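Local coordinates for protein ribonuclease-like 3 (Danio rerio, PDB 2VQ9) that cleaves RNA as a secreted ribonuclease of the pancreatic family, and is also angiogenic and kills bacteria, the latter without needing its nuclease activity, at residues C108-G113 against C119-K124; R94-S99 against H141-V146; R28-F33 against H78-C83. One frame throughout, in Å; residues are numbered along the deposited sequence. Where two conformers were deposited one is given.

Interaction 1: C108-G113 against C119-K124; sequences CTLRSG and CRYRGK
The carbonyl oxygen of R120 is gripped by two backbone amides at once: N of R111 lies 2.7 Å from O of R120, and N of S112 reaches the same oxygen at 3.2 Å. R111 and S112 thus both face R120, a classic beta bulge that shifts the antiparallel register by one residue. R120 N returns a bond to S112 O, and before the bulge T109 and R122 exchange two bonds.

On one face of the sheet, Y121 lies against L110. CD1 of L110 sits 4.0 Å from the centroid of the Y121 ring, 23° off its normal, a CH-pi contact displaced toward the hydroxyl end; CG of L110 stands anti to the backbone N (chi1 -175°), which carries the methyl over the ring. CB of C108 packs at 3.9 Å from CD1 of Y121. The ring's hydroxyl bonds to the carbonyl of K66, in the substrate-binding segment.

On the other side R111 and R122 cross almost perpendicularly, their guanidinium planes 82° apart. CG of R111 rests over one face of the R122 group, 3.3 Å from its NH1, and the nearby like charges would be expected to repel. A water bridges S112 OG and R120 NH1.

C108 and C119 are tied by disulfides to C47 and C65, respectively, while L110 also pairs through its backbone with E67. The whole is a bulged beta hairpin, disulfide-anchored as part of the pancreatic ribonuclease fold.

Interaction 2: R94-S99 against H141-V146; sequences RDLYMS and HYERGV. Unlike the reference sequence in segment 141-146: R144 (reference Lys).
This is a sparse side-chain contact at the surface, between two strands of the pancreatic ribonuclease sheet that do not pair with each other. Both border strand 120-135: 96-99 and 138-146 each run antiparallel to it, and so roughly parallel to one another, with 26° between the axes of the short segments and a closest axial approach of 8.6 Å. Backbone bonds of D95, Y97 and S99 go to strand 120-135, and H141 bonds to A133 in the same strand. What bridges the remaining gap is a set of side chains from L96, M98, E143, R144 and V146.

Near the start of the contact, L96 crosses E143 at about a right angle. Both its methyls lie against the same side of the glutamate's aliphatic part: CD1 of L96 is 3.7 Å from CG of E143, and CD2 of L96 is 3.8 Å from CB of E143. The glutamate chain bends at its second torsion (chi2 72°). H141, the proton donor of the active site, belongs to the same strand segment, so the packing lies near the catalytic centre. Y142 turns to the other side of its strand and meets the ring of H37, the proton acceptor. E143 and R144 both face a single residue of strand 120-135, a classic bulge in the pairing of the two strands.

Farther along, the methionine end lies near the R144 guanidinium, CE of M98 being 4.3 Å from NH2 of R144. M98 and V146 reach toward each other tip to tip, with CE of M98 3.9 Å from CG2 of V146.

Interaction 3: R28-F33 against H78-C83; sequences RRYEHF and HVRTVC
V79 and R80 make the whole of this contact from the second segment, meeting F33 and Y30 of helix 27-37 respectively. The segment starts at H78, whose carbonyl O accepts two bonds from T81: one from the backbone N at 3.1 Å, the other from OG1 at 2.7 Å, the hydroxyl approaching in the carbonyl plane. This double grip ties T81 back onto the short helix that carries the two contacting residues.

V79 comes next. Its CG1, anti to the backbone N (chi1 174°), reaches the edge of the F33 ring near the ring plane, 3.7 Å from CE2 of F33. Both residues are buried, and the contact is purely apolar.

R80 follows and crosses the Y30 side chain nearly at right angles, with 77° between the tyrosine ring and the guanidinium plane. The touching part is the aliphatic stem: CG of R80 lies 3.3 Å from OH of Y30 and 3.6 Å from its CE1. A bend at the third torsion (chi3 -79°) then turns the guanidinium aside, and NH2 of R80 bonds to OD1 of N77.

Further on, V82 packs on strands 96-99 and 120-135, and C83 is joined to C134 by a disulfide, which fixes the segment to the sheet. P139 of strand 138-146 is shared by Y30, F33 and R80, while W138 meets the Y30 ring and also touches R80. Helix 27-37 and helix 76-80 are thus joined across the start of strand 138-146, with F33 reaching V132 of strand 120-135 as well.

Interactions 2 and 3 lie together around the catalytic centre, their centres about 12 Å apart. They touch where CE1 of F33 packs 3.6 Å from C of H141, and again where CB of S99 meets CG2 of V82 at 3.8 Å. The F33 side chain is about 4 Å from that of H37 and about 5 Å from that of H141, so it lies close to both catalytic histidines. Interaction 1 is on the other side of the chain's centre, about 23 Å from interaction 2 between centres, yet strand 120-135 connects the two. It borders the substrate site, the T109 side chain being about 4 Å from that of V68.

Interaction 1: C108-G113 against C119-K124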
ATOM      1  N   CYS A 108       1.562   1.481  -8.771  1.00 16.38           N
ATOM      2  CA  CYS A 108       2.503   0.811  -9.673  1.00 16.23           C
ATOM      3  C   CYS A 108       1.782  -0.321 -10.399  1.00 16.56           C
ATOM      4  O   CYS A 108       1.308  -1.267  -9.784  1.00 16.30           O
ATOM      5  CB  CYS A 108       3.672   0.220  -8.859  1.00 16.24           C
ATOM      6  SG  CYS A 108       4.650   1.443  -7.958  1.00 17.60           S
ATOM      7  N   THR A 109       1.695  -0.202 -11.716  1.00 16.69           N
ATOM      8  CA  THR A 109       0.947  -1.160 -12.527  1.00 17.04           C
ATOM      9  C   THR A 109       1.922  -1.828 -13.474  1.00 17.25           C
ATOM     10  O   THR A 109       2.657  -1.142 -14.184  1.00 18.71           O
ATOM     11  CB  THR A 109      -0.145  -0.438 -13.321  1.00 16.80           C
ATOM     12  OG1 THR A 109      -1.041   0.178 -12.381  1.00 18.13           O
ATOM     13  CG2 THR A 109      -0.920  -1.462 -14.162  1.00 17.53           C
ATOM     14  N   LEU A 110       1.901  -3.161 -13.494  1.00 16.95           N
ATOM     15  CA  LEU A 110       2.883  -3.932 -14.248  1.00 18.94           C
ATOM     16  C   LEU A 110       2.762  -3.746 -15.788  1.00 18.61           C
ATOM     17  O   LEU A 110       1.688  -3.934 -16.377  1.00 20.08           O
ATOM     18  CB  LEU A 110       2.739  -5.428 -13.855  1.00 17.21           C
ATOM     19  CG  LEU A 110       3.733  -6.452 -14.410  1.00 16.44           C
ATOM     20  CD1 LEU A 110       5.102  -6.269 -13.755  1.00 15.33           C
ATOM     21  CD2 LEU A 110       3.184  -7.858 -14.112  1.00 16.21           C
ATOM     22  N   ARG A 111       3.875  -3.366 -16.396  1.00 18.66           N
ATOM     23  CA  ARG A 111       3.993  -3.036 -17.828  1.00 19.88           C
ATOM     24  C   ARG A 111       4.593  -4.231 -18.560  1.00 19.03           C
ATOM     25  O   ARG A 111       4.298  -4.490 -19.739  1.00 18.01           O
ATOM     26  CB  ARG A 111       5.025  -1.898 -17.905  1.00 21.24           C
ATOM     27  CG  ARG A 111       4.685  -0.709 -18.657  1.00 27.82           C
ATOM     28  CD  ARG A 111       5.944   0.145 -18.667  1.00 32.43           C
ATOM     29  NE  ARG A 111       6.230   0.676 -20.000  1.00 37.59           N
ATOM     30  CZ  ARG A 111       7.381   0.508 -20.647  1.00 41.25           C
ATOM     31  NH1 ARG A 111       8.373  -0.184 -20.087  1.00 42.65           N
ATOM     32  NH2 ARG A 111       7.541   1.030 -21.866  1.00 40.93           N
ATOM     33  N   SER A 112       5.510  -4.936 -17.892  1.00 19.32           N
ATOM     34  CA  SER A 112       6.117  -6.153 -18.461  1.00 19.22           C
ATOM     35  C   SER A 112       6.822  -6.979 -17.393  1.00 19.94           C
ATOM     36  O   SER A 112       7.067  -6.486 -16.298  1.00 19.53           O
ATOM     37  CB  SER A 112       7.091  -5.805 -19.586  1.00 19.57           C
ATOM     38  OG  SER A 112       8.321  -5.315 -19.084  1.00 20.50           O
ATOM     39  N   GLY A 113       7.148  -8.224 -17.732  1.00 20.77           N
ATOM     40  CA  GLY A 113       7.813  -9.144 -16.810  1.00 21.46           C
ATOM     41  C   GLY A 113       6.850 -10.053 -16.105  1.00 22.33           C
ATOM     42  O   GLY A 113       5.712  -9.672 -15.841  1.00 22.43           O
ATOM     43  N   CYS A 119      10.366  -7.494 -13.236  1.00 19.98           N
ATOM     44  CA  CYS A 119       9.099  -6.758 -13.092  1.00 19.56           C
ATOM     45  C   CYS A 119       9.303  -5.272 -13.422  1.00 19.69           C
ATOM     46  O   CYS A 119      10.147  -4.592 -12.812  1.00 19.08           O
ATOM     47  CB  CYS A 119       8.490  -6.936 -11.680  1.00 17.85           C
ATOM     48  SG  CYS A 119       8.456  -8.624 -11.116  1.00 19.90           S
ATOM     49  N   ARG A 120       8.560  -4.791 -14.427  1.00 18.02           N
ATOM     50  CA  ARG A 120       8.615  -3.392 -14.846  1.00 17.68           C
ATOM     51  C   ARG A 120       7.231  -2.764 -14.743  1.00 17.60           C
ATOM     52  O   ARG A 120       6.224  -3.373 -15.160  1.00 17.77           O
ATOM     53  CB  ARG A 120       9.185  -3.229 -16.281  1.00 17.66           C
ATOM     54  CG  ARG A 120      10.572  -3.855 -16.456  1.00 20.86           C
ATOM     55  CD  ARG A 120      11.047  -3.672 -17.878  1.00 27.87           C
ATOM     56  NE  ARG A 120      12.517  -3.636 -18.016  1.00 32.85           N
ATOM     57  CZ  ARG A 120      13.319  -4.698 -18.138  1.00 34.48           C
ATOM     58  NH1 ARG A 120      12.831  -5.935 -18.131  1.00 32.30           N
ATOM     59  NH2 ARG A 120      14.638  -4.507 -18.276  1.00 36.45           N
ATOM     60  N   TYR A 121       7.190  -1.556 -14.172  1.00 17.65           N
ATOM     61  CA  TYR A 121       5.931  -0.914 -13.768  1.00 18.10           C
ATOM     62  C   TYR A 121       5.814   0.481 -14.346  1.00 19.18           C
ATOM     63  O   TYR A 121       6.830   1.151 -14.591  1.00 19.66           O
ATOM     64  CB  TYR A 121       5.836  -0.806 -12.211  1.00 17.45           C
ATOM     65  CG  TYR A 121       5.697  -2.139 -11.563  1.00 16.07           C
ATOM     66  CD1 TYR A 121       4.429  -2.677 -11.307  1.00 13.89           C
ATOM     67  CD2 TYR A 121       6.836  -2.892 -11.218  1.00 17.04           C
ATOM     68  CE1 TYR A 121       4.301  -3.930 -10.723  1.00 16.29           C
ATOM     69  CE2 TYR A 121       6.728  -4.159 -10.662  1.00 15.42           C
ATOM     70  CZ  TYR A 121       5.448  -4.680 -10.443  1.00 15.21           C
ATOM     71  OH  TYR A 121       5.309  -5.894  -9.906  1.00 14.52           O
ATOM     72  N   ARG A 122       4.585   0.940 -14.555  1.00 19.42           N
ATOM     73  CA  ARG A 122       4.410   2.386 -14.644  1.00 20.95           C
ATOM     74  C   ARG A 122       3.818   2.882 -13.350  1.00 20.52           C
ATOM     75  O   ARG A 122       2.916   2.241 -12.789  1.00 20.04           O
ATOM     76  CB  ARG A 122       3.549   2.804 -15.839  1.00 22.76           C
ATOM     77  CG  ARG A 122       2.214   2.178 -15.972  1.00 27.29           C
ATOM     78  CD  ARG A 122       1.473   2.780 -17.221  1.00 33.61           C
ATOM     79  NE  ARG A 122       2.321   2.949 -18.417  1.00 37.34           N
ATOM     80  CZ  ARG A 122       2.483   2.067 -19.414  1.00 37.74           C
ATOM     81  NH1 ARG A 122       1.887   0.883 -19.399  1.00 34.85           N
ATOM     82  NH2 ARG A 122       3.286   2.378 -20.439  1.00 38.59           N
ATOM     83  N   GLY A 123       4.273   4.041 -12.908  1.00 20.08           N
ATOM     84  CA  GLY A 123       3.725   4.641 -11.691  1.00 18.99           C
ATOM     85  C   GLY A 123       2.824   5.838 -11.924  1.00 19.62           C
ATOM     86  O   GLY A 123       3.040   6.653 -12.853  1.00 19.19           O
ATOM     87  N   LYS A 124       1.808   5.951 -11.084  1.00 19.32           N
ATOM     88  CA  LYS A 124       0.873   7.064 -11.201  1.00 20.14           C
ATOM     89  C   LYS A 124       0.535   7.614  -9.820  1.00 19.73           C
ATOM     90  O   LYS A 124       0.004   6.902  -8.957  1.00 18.56           O
ATOM     91  CB  LYS A 124      -0.422   6.623 -11.910  1.00 21.34           C
ATOM     92  CG  LYS A 124      -1.383   7.827 -12.080  1.00 26.06           C
ATOM     93  CD  LYS A 124      -2.223   7.722 -13.335  1.00 31.82           C
ATOM     94  CE  LYS A 124      -3.358   6.737 -13.180  1.00 35.82           C
ATOM     95  NZ  LYS A 124      -4.302   6.882 -14.323  1.00 37.74           N
TER
HETATM   96  O   HOH W   1      -0.389   2.847 -12.347  1.00 21.99           O
HETATM   97  O   HOH W   2      10.388  -6.888 -18.182  1.00 18.64           O

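Interaction 2: R94-S99 against H141-V146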
ATOM      1  N   ARG A  94     -16.799  -3.064   9.190  1.00 48.81           N
ATOM      2  CA  ARG A  94     -16.373  -2.436  10.434  1.00 47.46           C
ATOM      3  C   ARG A  94     -14.859  -2.489  10.662  1.00 46.34           C
ATOM      4  O   ARG A  94     -14.333  -1.749  11.494  1.00 46.54           O
ATOM      5  CB  ARG A  94     -17.121  -3.050  11.623  1.00 47.89           C
ATOM      6  N   ASP A  95     -14.162  -3.361   9.931  1.00 44.58           N
ATOM      7  CA  ASP A  95     -12.702  -3.443  10.042  1.00 42.95           C
ATOM      8  C   ASP A  95     -11.980  -2.365   9.209  1.00 41.24           C
ATOM      9  O   ASP A  95     -10.798  -2.095   9.443  1.00 40.72           O
ATOM     10  CB  ASP A  95     -12.207  -4.839   9.642  1.00 43.79           C
ATOM     11  N   LEU A  96     -12.692  -1.765   8.253  1.00 39.34           N
ATOM     12  CA  LEU A  96     -12.128  -0.751   7.349  1.00 37.34           C
ATOM     13  C   LEU A  96     -12.244   0.659   7.894  1.00 36.60           C
ATOM     14  O   LEU A  96     -13.324   1.070   8.337  1.00 36.46           O
ATOM     15  CB  LEU A  96     -12.805  -0.793   5.976  1.00 36.95           C
ATOM     16  CG  LEU A  96     -12.633  -2.051   5.133  1.00 37.96           C
ATOM     17  CD1 LEU A  96     -13.338  -1.913   3.774  1.00 38.56           C
ATOM     18  CD2 LEU A  96     -11.150  -2.381   4.943  1.00 37.23           C
ATOM     19  N   TYR A  97     -11.139   1.401   7.818  1.00 34.70           N
ATOM     20  CA  TYR A  97     -11.077   2.801   8.213  1.00 33.26           C
ATOM     21  C   TYR A  97     -10.613   3.681   7.075  1.00 32.49           C
ATOM     22  O   TYR A  97      -9.578   3.410   6.481  1.00 30.80           O
ATOM     23  CB  TYR A  97     -10.100   2.971   9.369  1.00 33.27           C
ATOM     24  CG  TYR A  97     -10.647   2.411  10.648  1.00 34.34           C
ATOM     25  CD1 TYR A  97     -11.159   3.258  11.620  1.00 35.99           C
ATOM     26  CD2 TYR A  97     -10.699   1.028  10.866  1.00 35.29           C
ATOM     27  CE1 TYR A  97     -11.685   2.750  12.808  1.00 38.12           C
ATOM     28  CE2 TYR A  97     -11.228   0.505  12.052  1.00 37.83           C
ATOM     29  CZ  TYR A  97     -11.715   1.377  13.013  1.00 38.34           C
ATOM     30  OH  TYR A  97     -12.240   0.892  14.191  1.00 40.62           O
ATOM     31  N   MET A  98     -11.371   4.742   6.793  1.00 31.79           N
ATOM     32  CA  MET A  98     -10.973   5.728   5.798  1.00 31.49           C
ATOM     33  C   MET A  98     -10.240   6.886   6.468  1.00 30.93           C
ATOM     34  O   MET A  98     -10.721   7.411   7.476  1.00 30.75           O
ATOM     35  CB  MET A  98     -12.190   6.229   5.018  1.00 32.09           C
ATOM     36  CG  MET A  98     -11.848   7.231   3.925  1.00 33.64           C
ATOM     37  SD  MET A  98     -13.286   7.898   3.066  1.00 38.70           S
ATOM     38  CE  MET A  98     -14.005   6.393   2.397  1.00 37.33           C
ATOM     39  N   SER A  99      -9.076   7.291   5.931  1.00 29.10           N
ATOM     40  CA  SER A  99      -8.333   8.381   6.541  1.00 28.25           C
ATOM     41  C   SER A  99      -9.136   9.698   6.474  1.00 29.17           C
ATOM     42  O   SER A  99      -9.879   9.945   5.516  1.00 29.25           O
ATOM     43  CB  SER A  99      -6.930   8.563   5.927  1.00 27.58           C
ATOM     44  OG  SER A  99      -7.002   9.035   4.603  1.00 23.78           O
ATOM     45  N   HIS A 141      -4.123  -4.198   5.867  1.00 26.14           N
ATOM     46  CA  HIS A 141      -4.432  -4.322   4.444  1.00 26.08           C
ATOM     47  C   HIS A 141      -4.733  -2.950   3.873  1.00 25.03           C
ATOM     48  O   HIS A 141      -5.347  -2.116   4.545  1.00 24.60           O
ATOM     49  CB  HIS A 141      -5.667  -5.231   4.262  1.00 27.00           C
ATOM     50  CG  HIS A 141      -6.202  -5.295   2.865  0.50 27.70           C
ATOM     51  ND1 HIS A 141      -5.514  -5.890   1.828  0.50 29.62           N
ATOM     52  CD2 HIS A 141      -7.381  -4.881   2.345  0.50 28.60           C
ATOM     53  CE1 HIS A 141      -6.237  -5.820   0.724  0.50 29.42           C
ATOM     54  NE2 HIS A 141      -7.371  -5.204   1.009  0.50 29.52           N
ATOM     55  N   TYR A 142      -4.274  -2.719   2.645  1.00 23.76           N
ATOM     56  CA  TYR A 142      -4.653  -1.528   1.885  1.00 24.16           C
ATOM     57  C   TYR A 142      -5.851  -1.917   1.026  1.00 24.51           C
ATOM     58  O   TYR A 142      -5.748  -2.727   0.100  1.00 23.34           O
ATOM     59  CB  TYR A 142      -3.497  -0.989   1.018  1.00 23.08           C
ATOM     60  CG  TYR A 142      -3.826   0.297   0.274  1.00 21.34           C
ATOM     61  CD1 TYR A 142      -3.745   1.535   0.911  1.00 20.64           C
ATOM     62  CD2 TYR A 142      -4.199   0.278  -1.070  1.00 19.50           C
ATOM     63  CE1 TYR A 142      -4.056   2.719   0.239  1.00 19.98           C
ATOM     64  CE2 TYR A 142      -4.511   1.469  -1.756  1.00 18.88           C
ATOM     65  CZ  TYR A 142      -4.427   2.683  -1.089  1.00 18.91           C
ATOM     66  OH  TYR A 142      -4.739   3.855  -1.725  1.00 20.59           O
ATOM     67  N   GLU A 143      -6.993  -1.339   1.356  1.00 25.99           N
ATOM     68  CA  GLU A 143      -8.234  -1.730   0.699  1.00 28.37           C
ATOM     69  C   GLU A 143      -8.339  -0.939  -0.593  1.00 28.76           C
ATOM     70  O   GLU A 143      -8.446  -1.519  -1.690  1.00 29.66           O
ATOM     71  CB  GLU A 143      -9.418  -1.505   1.639  1.00 28.80           C
ATOM     72  CG  GLU A 143     -10.814  -1.759   1.018  1.00 34.36           C
ATOM     73  CD  GLU A 143     -11.119  -3.228   0.769  1.00 38.98           C
ATOM     74  OE1 GLU A 143     -10.501  -4.096   1.422  1.00 41.46           O
ATOM     75  OE2 GLU A 143     -12.008  -3.515  -0.080  1.00 43.41           O
ATOM     76  N   ARG A 144      -8.276   0.385  -0.473  1.00 28.53           N
ATOM     77  CA  ARG A 144      -8.382   1.254  -1.626  1.00 29.33           C
ATOM     78  C   ARG A 144      -8.065   2.699  -1.268  1.00 29.25           C
ATOM     79  O   ARG A 144      -7.882   3.044  -0.088  1.00 29.24           O
ATOM     80  CB  ARG A 144      -9.784   1.155  -2.255  1.00 29.50           C
ATOM     81  CG  ARG A 144     -10.886   1.789  -1.439  1.00 31.93           C
ATOM     82  CD  ARG A 144     -12.218   1.586  -2.164  1.00 35.19           C
ATOM     83  NE  ARG A 144     -13.266   2.404  -1.566  1.00 38.53           N
ATOM     84  CZ  ARG A 144     -13.950   2.078  -0.468  1.00 40.42           C
ATOM     85  NH1 ARG A 144     -13.708   0.925   0.167  1.00 40.80           N
ATOM     86  NH2 ARG A 144     -14.885   2.907  -0.009  1.00 39.96           N
ATOM     87  N   GLY A 145      -7.997   3.544  -2.294  1.00 29.02           N
ATOM     88  CA  GLY A 145      -7.893   4.972  -2.076  1.00 29.89           C
ATOM     89  C   GLY A 145      -9.031   5.604  -2.820  1.00 30.68           C
ATOM     90  O   GLY A 145      -9.324   5.223  -3.965  1.00 30.36           O
ATOM     91  N   VAL A 146      -9.671   6.571  -2.174  1.00 31.21           N
ATOM     92  CA  VAL A 146     -10.812   7.275  -2.773  1.00 31.57           C
ATOM     93  C   VAL A 146     -10.527   8.755  -2.957  1.00 32.58           C
ATOM     94  O   VAL A 146      -9.668   9.328  -2.267  1.00 32.87           O
ATOM     95  CB  VAL A 146     -12.096   7.074  -1.916  1.00 31.36           C
ATOM     96  CG1 VAL A 146     -12.320   5.594  -1.705  1.00 31.26           C
ATOM     97  CG2 VAL A 146     -11.987   7.816  -0.562  1.00 30.36           C
TER

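Interaction 3: R28-F33 against H78-C83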
ATOM      1  N   ARG A  28       3.453  -9.621  12.280  1.00 43.52           N
ATOM      2  CA  ARG A  28       3.884 -10.005  10.944  1.00 41.18           C
ATOM      3  C   ARG A  28       2.920  -9.486   9.865  1.00 39.33           C
ATOM      4  O   ARG A  28       3.353  -9.183   8.758  1.00 38.62           O
ATOM      5  CB  ARG A  28       4.046 -11.527  10.844  1.00 41.66           C
ATOM      6  N   ARG A  29       1.623  -9.393  10.184  1.00 36.70           N
ATOM      7  CA  ARG A  29       0.636  -8.794   9.263  1.00 34.46           C
ATOM      8  C   ARG A  29       0.863  -7.274   9.098  1.00 32.50           C
ATOM      9  O   ARG A  29       0.782  -6.738   7.976  1.00 31.07           O
ATOM     10  CB  ARG A  29      -0.805  -9.083   9.707  1.00 34.73           C
ATOM     11  N   TYR A  30       1.170  -6.602  10.206  1.00 30.86           N
ATOM     12  CA  TYR A  30       1.543  -5.185  10.177  1.00 29.18           C
ATOM     13  C   TYR A  30       2.806  -4.959   9.326  1.00 27.92           C
ATOM     14  O   TYR A  30       2.855  -4.058   8.440  1.00 25.07           O
ATOM     15  CB  TYR A  30       1.775  -4.658  11.603  1.00 30.09           C
ATOM     16  CG  TYR A  30       2.271  -3.239  11.636  1.00 28.78           C
ATOM     17  CD1 TYR A  30       1.540  -2.217  11.027  1.00 27.54           C
ATOM     18  CD2 TYR A  30       3.490  -2.903  12.263  1.00 29.18           C
ATOM     19  CE1 TYR A  30       1.996  -0.895  11.039  1.00 28.09           C
ATOM     20  CE2 TYR A  30       3.940  -1.576  12.281  1.00 29.62           C
ATOM     21  CZ  TYR A  30       3.189  -0.586  11.673  1.00 29.11           C
ATOM     22  OH  TYR A  30       3.631   0.728  11.681  1.00 31.15           O
ATOM     23  N   GLU A  31       3.819  -5.785   9.583  1.00 26.17           N
ATOM     24  CA  GLU A  31       5.094  -5.669   8.861  1.00 26.15           C
ATOM     25  C   GLU A  31       4.927  -5.957   7.377  1.00 24.89           C
ATOM     26  O   GLU A  31       5.607  -5.351   6.549  1.00 23.10           O
ATOM     27  CB  GLU A  31       6.172  -6.571   9.484  1.00 27.07           C
ATOM     28  CG  GLU A  31       6.686  -6.055  10.812  1.00 30.84           C
ATOM     29  CD  GLU A  31       7.702  -6.982  11.465  1.00 35.78           C
ATOM     30  OE1 GLU A  31       7.997  -8.087  10.932  1.00 39.57           O
ATOM     31  OE2 GLU A  31       8.212  -6.598  12.530  1.00 40.90           O
ATOM     32  N   HIS A  32       4.009  -6.868   7.052  1.00 24.39           N
ATOM     33  CA  HIS A  32       3.698  -7.175   5.664  1.00 24.46           C
ATOM     34  C   HIS A  32       3.065  -5.963   5.014  1.00 22.49           C
ATOM     35  O   HIS A  32       3.440  -5.596   3.922  1.00 21.29           O
ATOM     36  CB  HIS A  32       2.786  -8.420   5.542  1.00 26.25           C
ATOM     37  CG  HIS A  32       2.455  -8.777   4.124  1.00 28.49           C
ATOM     38  ND1 HIS A  32       3.402  -9.247   3.239  1.00 30.80           N
ATOM     39  CD2 HIS A  32       1.297  -8.697   3.429  1.00 28.68           C
ATOM     40  CE1 HIS A  32       2.843  -9.436   2.058  1.00 29.74           C
ATOM     41  NE2 HIS A  32       1.563  -9.123   2.152  1.00 28.58           N
ATOM     42  N   PHE A  33       2.093  -5.362   5.696  1.00 21.73           N
ATOM     43  CA  PHE A  33       1.448  -4.128   5.220  1.00 20.46           C
ATOM     44  C   PHE A  33       2.464  -3.017   4.975  1.00 19.96           C
ATOM     45  O   PHE A  33       2.418  -2.365   3.932  1.00 20.07           O
ATOM     46  CB  PHE A  33       0.403  -3.645   6.229  1.00 20.18           C
ATOM     47  CG  PHE A  33      -0.186  -2.313   5.890  1.00 19.36           C
ATOM     48  CD1 PHE A  33      -1.225  -2.224   4.970  1.00 20.78           C
ATOM     49  CD2 PHE A  33       0.285  -1.149   6.502  1.00 21.72           C
ATOM     50  CE1 PHE A  33      -1.802  -0.994   4.656  1.00 21.54           C
ATOM     51  CE2 PHE A  33      -0.263   0.118   6.166  1.00 21.38           C
ATOM     52  CZ  PHE A  33      -1.316   0.189   5.254  1.00 21.02           C
ATOM     53  N   HIS A  78       2.985   7.293  10.853  1.00 21.96           N
ATOM     54  CA  HIS A  78       1.958   8.210  10.326  1.00 21.00           C
ATOM     55  C   HIS A  78       0.775   7.415   9.763  1.00 21.06           C
ATOM     56  O   HIS A  78      -0.384   7.670  10.124  1.00 20.12           O
ATOM     57  CB  HIS A  78       2.579   9.096   9.254  1.00 21.16           C
ATOM     58  CG  HIS A  78       1.677  10.157   8.706  1.00 19.66           C
ATOM     59  ND1 HIS A  78       2.030  10.927   7.619  1.00 21.05           N
ATOM     60  CD2 HIS A  78       0.425  10.551   9.055  1.00 20.58           C
ATOM     61  CE1 HIS A  78       1.050  11.773   7.340  1.00 19.98           C
ATOM     62  NE2 HIS A  78       0.070  11.573   8.205  1.00 20.78           N
ATOM     63  N   VAL A  79       1.049   6.429   8.899  1.00 21.38           N
ATOM     64  CA  VAL A  79      -0.049   5.605   8.366  1.00 22.01           C
ATOM     65  C   VAL A  79      -0.838   4.887   9.483  1.00 22.78           C
ATOM     66  O   VAL A  79      -2.077   4.776   9.424  1.00 23.79           O
ATOM     67  CB  VAL A  79       0.438   4.632   7.285  1.00 21.87           C
ATOM     68  CG1 VAL A  79      -0.715   3.677   6.846  1.00 22.08           C
ATOM     69  CG2 VAL A  79       0.986   5.416   6.084  1.00 21.26           C
ATOM     70  N   ARG A  80      -0.138   4.389  10.498  1.00 24.06           N
ATOM     71  CA  ARG A  80      -0.800   3.758  11.655  1.00 25.83           C
ATOM     72  C   ARG A  80      -1.917   4.563  12.292  1.00 25.99           C
ATOM     73  O   ARG A  80      -2.885   3.988  12.812  1.00 25.91           O
ATOM     74  CB  ARG A  80       0.207   3.445  12.742  1.00 26.96           C
ATOM     75  CG  ARG A  80       0.800   2.094  12.647  1.00 31.38           C
ATOM     76  CD  ARG A  80       1.142   1.616  14.034  1.00 36.15           C
ATOM     77  NE  ARG A  80       2.384   2.199  14.502  1.00 39.06           N
ATOM     78  CZ  ARG A  80       2.641   2.470  15.778  1.00 41.03           C
ATOM     79  NH1 ARG A  80       1.731   2.210  16.720  1.00 42.48           N
ATOM     80  NH2 ARG A  80       3.802   3.004  16.104  1.00 39.77           N
ATOM     81  N   THR A  81      -1.789   5.885  12.266  1.00 26.17           N
ATOM     82  CA  THR A  81      -2.762   6.756  12.936  1.00 27.35           C
ATOM     83  C   THR A  81      -4.156   6.669  12.322  1.00 28.01           C
ATOM     84  O   THR A  81      -5.115   7.137  12.923  1.00 28.72           O
ATOM     85  CB  THR A  81      -2.336   8.239  12.946  1.00 27.22           C
ATOM     86  OG1 THR A  81      -2.342   8.752  11.601  1.00 27.43           O
ATOM     87  CG2 THR A  81      -0.953   8.408  13.574  1.00 28.47           C
ATOM     88  N   VAL A  82      -4.263   6.102  11.119  1.00 27.01           N
ATOM     89  CA  VAL A  82      -5.563   5.897  10.513  1.00 28.07           C
ATOM     90  C   VAL A  82      -6.375   4.914  11.360  1.00 28.93           C
ATOM     91  O   VAL A  82      -7.608   5.003  11.397  1.00 29.98           O
ATOM     92  CB  VAL A  82      -5.454   5.459   9.028  1.00 27.17           C
ATOM     93  CG1 VAL A  82      -6.832   5.317   8.403  1.00 27.36           C
ATOM     94  CG2 VAL A  82      -4.666   6.507   8.247  1.00 27.99           C
ATOM     95  N   CYS A  83      -5.678   4.027  12.076  1.00 30.09           N
ATOM     96  CA  CYS A  83      -6.315   3.029  12.947  1.00 31.27           C
ATOM     97  C   CYS A  83      -6.524   3.467  14.402  1.00 32.72           C
ATOM     98  O   CYS A  83      -7.176   2.747  15.183  1.00 33.42           O
ATOM     99  CB  CYS A  83      -5.496   1.739  12.963  1.00 31.22           C
ATOM    100  SG  CYS A  83      -5.388   0.895  11.385  1.00 29.57           S
TER